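Side-chain contacts in 6-aminohexanoate-cyclic-dimer hydrolase (Arthrobacter sp., PDB 3A2Q), which hydrolyses the cyclic dimer of 6-aminohexanoate, a by-product of nylon-6 manufacture, opening the ring to give the linear dimer: residues A[37-40]-A[41-44]; A[343-346]-A[347-350]; A[370-373]-A[374-377]. The protein carries 1 engineered substitution. All blocks are in the same frame, centred on the assembly; numbering follows the deposited sequence.

Contact 1 (A[37-40]-A[41-44])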
ATOM      1  N   ALA A  37      14.580 -11.705 -15.962  1.00 40.59           N
ATOM      2  CA  ALA A  37      15.688 -10.827 -16.321  1.00 40.46           C
ATOM      3  C   ALA A  37      15.902  -9.637 -15.387  1.00 42.33           C
ATOM      4  O   ALA A  37      17.032  -9.341 -14.990  1.00 39.04           O
ATOM      5  CB  ALA A  37      15.491 -10.324 -17.746  1.00 38.94           C
ATOM      6  N   VAL A  38      14.811  -8.963 -15.036  1.00 41.76           N
ATOM      7  CA  VAL A  38      14.870  -7.774 -14.190  1.00 40.66           C
ATOM      8  C   VAL A  38      14.776  -7.987 -12.679  1.00 38.33           C
ATOM      9  O   VAL A  38      15.475  -7.317 -11.917  1.00 35.65           O
ATOM     10  CB  VAL A  38      13.772  -6.766 -14.620  1.00 44.13           C
ATOM     11  CG1 VAL A  38      13.650  -5.640 -13.610  1.00 47.76           C
ATOM     12  CG2 VAL A  38      14.107  -6.206 -15.990  1.00 46.33           C
ATOM     13  N   ASN A  39      13.925  -8.912 -12.244  1.00 35.86           N
ATOM     14  CA  ASN A  39      13.755  -9.151 -10.814  1.00 37.35           C
ATOM     15  C   ASN A  39      15.028  -9.441 -10.024  1.00 39.49           C
ATOM     16  O   ASN A  39      15.135  -9.057  -8.858  1.00 41.49           O
ATOM     17  CB  ASN A  39      12.754 -10.276 -10.569  1.00 37.91           C
ATOM     18  CG  ASN A  39      12.356 -10.378  -9.116  1.00 42.33           C
ATOM     19  OD1 ASN A  39      11.846  -9.418  -8.533  1.00 42.16           O
ATOM     20  ND2 ASN A  39      12.588 -11.537  -8.518  1.00 38.85           N
ATOM     21  N   PRO A  40      16.008 -10.132 -10.629  1.00 40.74           N
ATOM     22  CA  PRO A  40      17.226 -10.401  -9.855  1.00 39.80           C
ATOM     23  C   PRO A  40      17.877  -9.125  -9.324  1.00 39.79           C
ATOM     24  O   PRO A  40      18.470  -9.119  -8.246  1.00 40.98           O
ATOM     25  CB  PRO A  40      18.119 -11.138 -10.852  1.00 44.07           C
ATOM     26  CG  PRO A  40      17.137 -11.804 -11.774  1.00 46.07           C
ATOM     27  CD  PRO A  40      16.077 -10.753 -11.965  1.00 41.01           C
ATOM     28  N   GLU A  41      17.748  -8.039 -10.075  1.00 39.78           N
ATOM     29  CA  GLU A  41      18.342  -6.772  -9.669  1.00 39.10           C
ATOM     30  C   GLU A  41      17.600  -6.034  -8.557  1.00 36.97           C
ATOM     31  O   GLU A  41      18.209  -5.280  -7.799  1.00 36.65           O
ATOM     32  CB  GLU A  41      18.476  -5.843 -10.876  1.00 43.32           C
ATOM     33  CG  GLU A  41      19.391  -6.367 -11.962  1.00 47.52           C
ATOM     34  CD  GLU A  41      19.772  -5.294 -12.958  1.00 54.50           C
ATOM     35  OE1 GLU A  41      20.447  -4.321 -12.555  1.00 56.62           O
ATOM     36  OE2 GLU A  41      19.398  -5.419 -14.142  1.00 63.76           O
ATOM     37  N   ILE A  42      16.293  -6.246  -8.445  1.00 36.21           N
ATOM     38  CA  ILE A  42      15.526  -5.545  -7.423  1.00 34.20           C
ATOM     39  C   ILE A  42      14.975  -6.394  -6.277  1.00 33.02           C
ATOM     40  O   ILE A  42      14.558  -5.848  -5.257  1.00 31.04           O
ATOM     41  CB  ILE A  42      14.374  -4.735  -8.064  1.00 30.55           C
ATOM     42  CG1 ILE A  42      13.493  -5.645  -8.919  1.00 31.76           C
ATOM     43  CG2 ILE A  42      14.944  -3.615  -8.915  1.00 29.32           C
ATOM     44  CD1 ILE A  42      12.299  -4.932  -9.537  1.00 32.96           C
ATOM     45  N   ASN A  43      14.975  -7.717  -6.434  1.00 32.61           N
ATOM     46  CA  ASN A  43      14.490  -8.614  -5.383  1.00 31.63           C
ATOM     47  C   ASN A  43      13.078  -8.208  -4.933  1.00 31.48           C
ATOM     48  O   ASN A  43      12.798  -8.102  -3.738  1.00 29.62           O
ATOM     49  CB  ASN A  43      15.478  -8.582  -4.204  1.00 33.85           C
ATOM     50  CG  ASN A  43      15.145  -9.596  -3.116  1.00 30.05           C
ATOM     51  OD1 ASN A  43      14.756 -10.728  -3.399  1.00 32.89           O
ATOM     52  ND2 ASN A  43      15.324  -9.195  -1.861  1.00 35.37           N
ATOM     53  N   ALA A  44      12.201  -7.987  -5.911  1.00 31.93           N
ATOM     54  CA  ALA A  44      10.816  -7.586  -5.660  1.00 32.98           C
ATOM     55  C   ALA A  44       9.913  -8.807  -5.481  1.00 33.80           C
ATOM     56  O   ALA A  44       9.211  -8.928  -4.474  1.00 33.24           O
ATOM     57  CB  ALA A  44      10.315  -6.727  -6.810  1.00 32.51           C
TER
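The first torsion of N39 (chi1 -169°) turns its amide away from the backbone N and forward along the chain, and OD1 meets the backbone N of A44 at 3.0 Å in a weak, bent hydrogen bond. The methyl of A44 lies against the same oxygen, OD1 to CB 3.5 Å. I42 has the less usual first torsion (chi1 55°), which sets CG1 between its backbone N and carbonyl carbon, and from there CD1 faces V38 CG1 at 4.3 Å; both side chains also rest on L483. The backbone of N39 is used as well: its O accepts a hydrogen bond from N43 N at 2.8 Å, almost in line with the carbonyl, and a weak one from I42 N. N43 then leaves the helix with positive phi, and its ND2 is held by the carbonyls of W134 and A136. This is the C-terminal end of helix 24-42, where the chain turns into strand 45-48, an outermost strand of the sheet within this chain. Since OD1 also takes a hydrogen bond from V45 N, one side-chain oxygen serves two successive N-H groups beyond the helix, so a neutral amide does here the accepting that helical carbonyls do further back.

Contact 2 (A[343-346]-A[347-350])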
ATOM      1  N   THR A 343      13.603  -6.426  16.489  1.00 36.15           N
ATOM      2  CA  THR A 343      12.595  -5.386  16.668  1.00 36.18           C
ATOM      3  C   THR A 343      11.240  -6.006  16.996  1.00 34.67           C
ATOM      4  O   THR A 343      10.503  -5.494  17.833  1.00 37.38           O
ATOM      5  CB  THR A 343      12.457  -4.511  15.407  1.00 36.06           C
ATOM      6  OG1 THR A 343      12.299  -5.346  14.256  1.00 35.87           O
ATOM      7  CG2 THR A 343      13.685  -3.632  15.234  1.00 38.24           C
ATOM      8  N   SER A 344      10.925  -7.117  16.342  1.00 35.10           N
ATOM      9  CA  SER A 344       9.658  -7.800  16.564  1.00 36.89           C
ATOM     10  C   SER A 344       9.588  -8.443  17.945  1.00 37.49           C
ATOM     11  O   SER A 344       8.595  -8.300  18.652  1.00 34.75           O
ATOM     12  CB  SER A 344       9.437  -8.871  15.495  1.00 36.60           C
ATOM     13  OG  SER A 344       9.383  -8.296  14.204  1.00 38.64           O
ATOM     14  N   TRP A 345      10.649  -9.140  18.335  1.00 37.80           N
ATOM     15  CA  TRP A 345      10.659  -9.797  19.632  1.00 37.14           C
ATOM     16  C   TRP A 345      10.464  -8.811  20.775  1.00 37.12           C
ATOM     17  O   TRP A 345       9.804  -9.122  21.765  1.00 36.30           O
ATOM     18  CB  TRP A 345      11.961 -10.574  19.835  1.00 39.99           C
ATOM     19  CG  TRP A 345      11.883 -11.473  21.017  1.00 44.13           C
ATOM     20  CD1 TRP A 345      12.477 -11.291  22.232  1.00 48.37           C
ATOM     21  CD2 TRP A 345      11.097 -12.664  21.128  1.00 48.45           C
ATOM     22  NE1 TRP A 345      12.107 -12.294  23.095  1.00 50.22           N
ATOM     23  CE2 TRP A 345      11.259 -13.150  22.443  1.00 51.08           C
ATOM     24  CE3 TRP A 345      10.266 -13.366  20.242  1.00 47.30           C
ATOM     25  CZ2 TRP A 345      10.620 -14.309  22.896  1.00 53.97           C
ATOM     26  CZ3 TRP A 345       9.631 -14.519  20.693  1.00 51.83           C
ATOM     27  CH2 TRP A 345       9.813 -14.979  22.009  1.00 53.53           C
ATOM     28  N   GLU A 346      11.027  -7.616  20.639  1.00 38.44           N
ATOM     29  CA  GLU A 346      10.900  -6.613  21.685  1.00 40.67           C
ATOM     30  C   GLU A 346       9.438  -6.266  21.963  1.00 43.28           C
ATOM     31  O   GLU A 346       9.073  -5.930  23.093  1.00 41.80           O
ATOM     32  CB  GLU A 346      11.674  -5.355  21.296  1.00 45.09           C
ATOM     33  CG  GLU A 346      11.849  -4.367  22.429  1.00 56.88           C
ATOM     34  CD  GLU A 346      12.861  -3.292  22.099  1.00 64.27           C
ATOM     35  OE1 GLU A 346      14.005  -3.651  21.750  1.00 64.52           O
ATOM     36  OE2 GLU A 346      12.517  -2.093  22.189  1.00 70.38           O
ATOM     37  N   MET A 347       8.603  -6.356  20.931  1.00 43.64           N
ATOM     38  CA  MET A 347       7.181  -6.048  21.069  1.00 44.52           C
ATOM     39  C   MET A 347       6.444  -7.119  21.871  1.00 44.32           C
ATOM     40  O   MET A 347       5.383  -6.858  22.442  1.00 47.08           O
ATOM     41  CB  MET A 347       6.540  -5.891  19.685  1.00 44.07           C
ATOM     42  CG  MET A 347       7.119  -4.742  18.875  1.00 45.42           C
ATOM     43  SD  MET A 347       6.367  -4.579  17.248  1.00 51.08           S
ATOM     44  CE  MET A 347       7.338  -5.694  16.311  1.00 54.70           C
ATOM     45  N   VAL A 348       7.004  -8.324  21.910  1.00 43.71           N
ATOM     46  CA  VAL A 348       6.403  -9.421  22.660  1.00 42.45           C
ATOM     47  C   VAL A 348       6.406  -9.051  24.137  1.00 43.42           C
ATOM     48  O   VAL A 348       5.409  -9.212  24.835  1.00 42.50           O
ATOM     49  CB  VAL A 348       7.196 -10.737  22.472  1.00 40.44           C
ATOM     50  CG1 VAL A 348       6.570 -11.851  23.302  1.00 44.81           C
ATOM     51  CG2 VAL A 348       7.217 -11.126  21.009  1.00 37.40           C
ATOM     52  N   LYS A 349       7.542  -8.541  24.602  1.00 43.90           N
ATOM     53  CA  LYS A 349       7.691  -8.137  25.992  1.00 43.52           C
ATOM     54  C   LYS A 349       6.776  -6.958  26.283  1.00 41.92           C
ATOM     55  O   LYS A 349       6.063  -6.948  27.286  1.00 41.96           O
ATOM     56  CB  LYS A 349       9.145  -7.748  26.273  1.00 50.08           C
ATOM     57  CG  LYS A 349       9.430  -7.367  27.717  1.00 56.58           C
ATOM     58  CD  LYS A 349      10.911  -7.071  27.912  1.00 60.47           C
ATOM     59  CE  LYS A 349      11.223  -6.722  29.356  1.00 60.77           C
ATOM     60  NZ  LYS A 349      10.465  -5.523  29.798  1.00 63.21           N
ATOM     61  N   ARG A 350       6.789  -5.965  25.402  1.00 40.57           N
ATOM     62  CA  ARG A 350       5.944  -4.796  25.600  1.00 38.54           C
ATOM     63  C   ARG A 350       4.470  -5.181  25.666  1.00 36.17           C
ATOM     64  O   ARG A 350       3.718  -4.646  26.480  1.00 38.15           O
ATOM     65  CB  ARG A 350       6.166  -3.768  24.482  1.00 39.29           C
ATOM     66  CG  ARG A 350       7.530  -3.086  24.537  1.00 38.48           C
ATOM     67  CD  ARG A 350       7.456  -1.664  24.001  1.00 39.74           C
ATOM     68  NE  ARG A 350       7.242  -1.604  22.558  1.00 41.98           N
ATOM     69  CZ  ARG A 350       8.203  -1.743  21.651  1.00 45.11           C
ATOM     70  NH1 ARG A 350       9.454  -1.950  22.032  1.00 48.43           N
ATOM     71  NH2 ARG A 350       7.914  -1.658  20.359  1.00 45.47           N
TER
HETATM   72  O   HOH W   1      10.084  -2.829  18.715  1.00 51.04           O
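V348 sets CG2 over one face of the W345 indole, 4.2 Å from the centroid of the six-membered ring and displaced toward its rim, a CH-pi contact between residues three apart on helix 342-352. The methyl's closest ring atom is CE3, at 3.9 Å. V348 also packs on I324 of helix 308-331. The buried, tightly packed part belongs to M347 and S344: the M347 chain runs straight to SD and then bends (chi3 -86°), which folds CE back against the preceding turn, 3.5 Å from T343 O and a tight 3.1 Å from S344 CA. The same side chain touches D317 and I320 of helix 308-331, while S344 OG is hydrogen-bonded to E122 OE1.

The E346 end is the looser and more polar part, partly exposed and linked through water. E346, in its extended form, and R350 meet through a salt bridge, OE2 to NH1 at 3.1 Å. The oxygen reaches the guanidinium edge in the plane of that group, although the carboxylate itself is turned 85° from it. A water accepts a hydrogen bond from R350 NH2 at 3.0 Å and donates one to T343 O, while R350 NE reaches back to a salt bridge with D317. R350 is thus spread between a carboxylate on its own helix, one on the preceding helix, 308-331, and a solvent molecule. With an alanine here in place of E346, R350 NH1 would probably lose its carboxylate mate and the guanidinium would be left to D317 and the water.

Along the backbone R350 N bonds to E346 O in a nearly straight bond (167°). The polar part is an i to i+4 salt bridge on a helix whose M347 side packs on N125, Q411 and I320 of the 6-aminohexanoic acid pocket.

Contact 3 (A[370-373]-A[374-377])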
ATOM      1  N   ALA A 370      -9.970  10.050  14.836  1.00 24.38           N
ATOM      2  CA  ALA A 370     -10.638   9.901  13.547  1.00 25.44           C
ATOM      3  C   ALA A 370     -11.724  10.963  13.433  1.00 23.23           C
ATOM      4  O   ALA A 370     -11.872  11.612  12.401  1.00 25.89           O
ATOM      5  CB  ALA A 370     -11.254   8.512  13.433  1.00 24.25           C
ATOM      6  N   GLY A 371     -12.490  11.134  14.503  1.00 26.10           N
ATOM      7  CA  GLY A 371     -13.549  12.123  14.489  1.00 26.23           C
ATOM      8  C   GLY A 371     -13.028  13.530  14.255  1.00 28.22           C
ATOM      9  O   GLY A 371     -13.592  14.278  13.457  1.00 27.14           O
ATOM     10  N   LYS A 372     -11.951  13.895  14.946  1.00 26.46           N
ATOM     11  CA  LYS A 372     -11.387  15.231  14.790  1.00 27.39           C
ATOM     12  C   LYS A 372     -10.977  15.461  13.344  1.00 29.71           C
ATOM     13  O   LYS A 372     -11.219  16.531  12.785  1.00 27.83           O
ATOM     14  CB  LYS A 372     -10.178  15.432  15.712  1.00 31.96           C
ATOM     15  CG  LYS A 372     -10.495  15.354  17.204  1.00 40.86           C
ATOM     16  CD  LYS A 372      -9.356  15.916  18.057  1.00 44.53           C
ATOM     17  CE  LYS A 372      -8.026  15.230  17.764  1.00 49.24           C
ATOM     18  NZ  LYS A 372      -6.883  15.907  18.445  1.00 53.99           N
ATOM     19  N   VAL A 373     -10.366  14.450  12.736  1.00 25.82           N
ATOM     20  CA  VAL A 373      -9.933  14.561  11.353  1.00 24.20           C
ATOM     21  C   VAL A 373     -11.113  14.713  10.394  1.00 24.05           C
ATOM     22  O   VAL A 373     -11.152  15.639   9.587  1.00 23.08           O
ATOM     23  CB  VAL A 373      -9.121  13.323  10.911  1.00 26.20           C
ATOM     24  CG1 VAL A 373      -8.863  13.401   9.422  1.00 21.08           C
ATOM     25  CG2 VAL A 373      -7.800  13.249  11.677  1.00 22.77           C
ATOM     26  N   GLU A 374     -12.074  13.800  10.488  1.00 21.84           N
ATOM     27  CA  GLU A 374     -13.236  13.824   9.597  1.00 24.13           C
ATOM     28  C   GLU A 374     -14.097  15.081   9.668  1.00 23.96           C
ATOM     29  O   GLU A 374     -14.762  15.430   8.698  1.00 27.20           O
ATOM     30  CB  GLU A 374     -14.124  12.606   9.848  1.00 25.99           C
ATOM     31  CG  GLU A 374     -13.482  11.280   9.496  1.00 24.28           C
ATOM     32  CD  GLU A 374     -14.508  10.169   9.378  1.00 33.88           C
ATOM     33  OE1 GLU A 374     -15.170  10.085   8.321  1.00 30.57           O
ATOM     34  OE2 GLU A 374     -14.665   9.393  10.348  1.00 30.02           O
ATOM     35  N   ARG A 375     -14.090  15.757  10.811  1.00 25.73           N
ATOM     36  CA  ARG A 375     -14.882  16.970  10.969  1.00 24.01           C
ATOM     37  C   ARG A 375     -14.514  18.069   9.975  1.00 28.70           C
ATOM     38  O   ARG A 375     -15.315  18.967   9.727  1.00 27.93           O
ATOM     39  CB  ARG A 375     -14.761  17.503  12.396  1.00 28.93           C
ATOM     40  CG  ARG A 375     -15.785  16.912  13.356  1.00 36.91           C
ATOM     41  CD  ARG A 375     -15.784  17.650  14.686  1.00 44.19           C
ATOM     42  NE  ARG A 375     -14.997  16.969  15.709  1.00 51.15           N
ATOM     43  CZ  ARG A 375     -15.369  15.841  16.308  1.00 51.75           C
ATOM     44  NH1 ARG A 375     -16.520  15.262  15.988  1.00 57.68           N
ATOM     45  NH2 ARG A 375     -14.593  15.294  17.232  1.00 52.11           N
ATOM     46  N   TRP A 376     -13.311  17.999   9.409  1.00 28.15           N
ATOM     47  CA  TRP A 376     -12.860  18.991   8.428  1.00 28.27           C
ATOM     48  C   TRP A 376     -13.683  18.850   7.149  1.00 29.80           C
ATOM     49  O   TRP A 376     -14.051  19.847   6.520  1.00 31.28           O
ATOM     50  CB  TRP A 376     -11.374  18.783   8.106  1.00 26.90           C
ATOM     51  CG  TRP A 376     -10.754  19.863   7.254  1.00 25.91           C
ATOM     52  CD1 TRP A 376     -10.505  21.158   7.618  1.00 27.93           C
ATOM     53  CD2 TRP A 376     -10.267  19.723   5.914  1.00 27.68           C
ATOM     54  NE1 TRP A 376      -9.887  21.831   6.589  1.00 27.40           N
ATOM     55  CE2 TRP A 376      -9.731  20.974   5.531  1.00 23.88           C
ATOM     56  CE3 TRP A 376     -10.231  18.663   4.999  1.00 24.50           C
ATOM     57  CZ2 TRP A 376      -9.165  21.193   4.272  1.00 28.88           C
ATOM     58  CZ3 TRP A 376      -9.666  18.880   3.746  1.00 29.03           C
ATOM     59  CH2 TRP A 376      -9.140  20.137   3.395  1.00 28.15           C
ATOM     60  N   TRP A 377     -13.971  17.605   6.770  1.00 26.25           N
ATOM     61  CA  TRP A 377     -14.758  17.327   5.571  1.00 27.90           C
ATOM     62  C   TRP A 377     -16.221  17.650   5.866  1.00 30.60           C
ATOM     63  O   TRP A 377     -16.959  18.122   5.002  1.00 30.14           O
ATOM     64  CB  TRP A 377     -14.606  15.859   5.170  1.00 26.61           C
ATOM     65  CG  TRP A 377     -13.342  15.582   4.394  1.00 28.04           C
ATOM     66  CD1 TRP A 377     -13.223  15.482   3.038  1.00 26.66           C
ATOM     67  CD2 TRP A 377     -12.018  15.414   4.926  1.00 25.00           C
ATOM     68  NE1 TRP A 377     -11.909  15.265   2.690  1.00 28.47           N
ATOM     69  CE2 TRP A 377     -11.148  15.219   3.830  1.00 25.39           C
ATOM     70  CE3 TRP A 377     -11.483  15.412   6.225  1.00 26.51           C
ATOM     71  CZ2 TRP A 377      -9.770  15.024   3.989  1.00 26.15           C
ATOM     72  CZ3 TRP A 377     -10.112  15.219   6.387  1.00 21.37           C
ATOM     73  CH2 TRP A 377      -9.271  15.028   5.271  1.00 26.15           C
TER
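E374 N bonds to A370 O at 2.9 Å with hardly any bend (176°), the regular i to i-4 link of an alpha helix, here near the C-terminal end of helix 356-378. One residue further on, the oxygen of G371 is approached by two parts of R375: the backbone N gives it a hydrogen bond of 3.1 Å, and the guanidinium lies flat across it, the oxygen 3.7 Å above the centre of that plane. The side chain is thus folded back over its own i-4 carbonyl, and the bend of R375 at chi3 (-98°) lays the group down there. It approaches with its face, so the contact is one of packing and electrostatics, and the partial negative charge of the carbonyl would be expected to suit the cation. Beyond the oxygen, NH2 of R375 comes to 4.1 Å from K372 CG, where the two long chains slant past each other; K372 NZ has its own partner in D305, a long and weak ion pair.

Past this point the helix is kinked. The N of W376 bonds to V373 O, three residues back, and the N of W377 bonds weakly to E374 O. The apolar side of the turn is made by V373 and W377, which lie side by side and point the same way, CG1 of V373 being 3.8 Å from CZ3 of W377. Both also touch Q433, and F428 and S431 of helix 427-431 add to the cover; W376 stacks on W381 and packs, like W377, on L384. The helix end is thereby packed against strand 383-387 of the mixed sheet. V373 O finally meets the W377 ring in its plane, at the edge, with CE3 at 3.4 Å.

How the contacts relate
All three contacts are local turns of a single amidase-family chain, and none touches another. Contact 2 is the one beside the chemistry: the M347 side chain lies about 6 Å from a bound 6-aminohexanoic acid, and that of S344 about 11 Å from S150, assigned by similarity to the charge relay. Contact 1 is likewise about 11 Å, A44 to K72 side chains, from another relay residue so assigned, but at a helix end entering the sheet. Contact 3 lies away from the annotated sites, across the chain's centre from contact 1, their centres about 42 Å apart. Helices 342-352 and 356-378 are consecutive, yet contacts 2 and 3 remain about 22 Å apart at their nearest atoms.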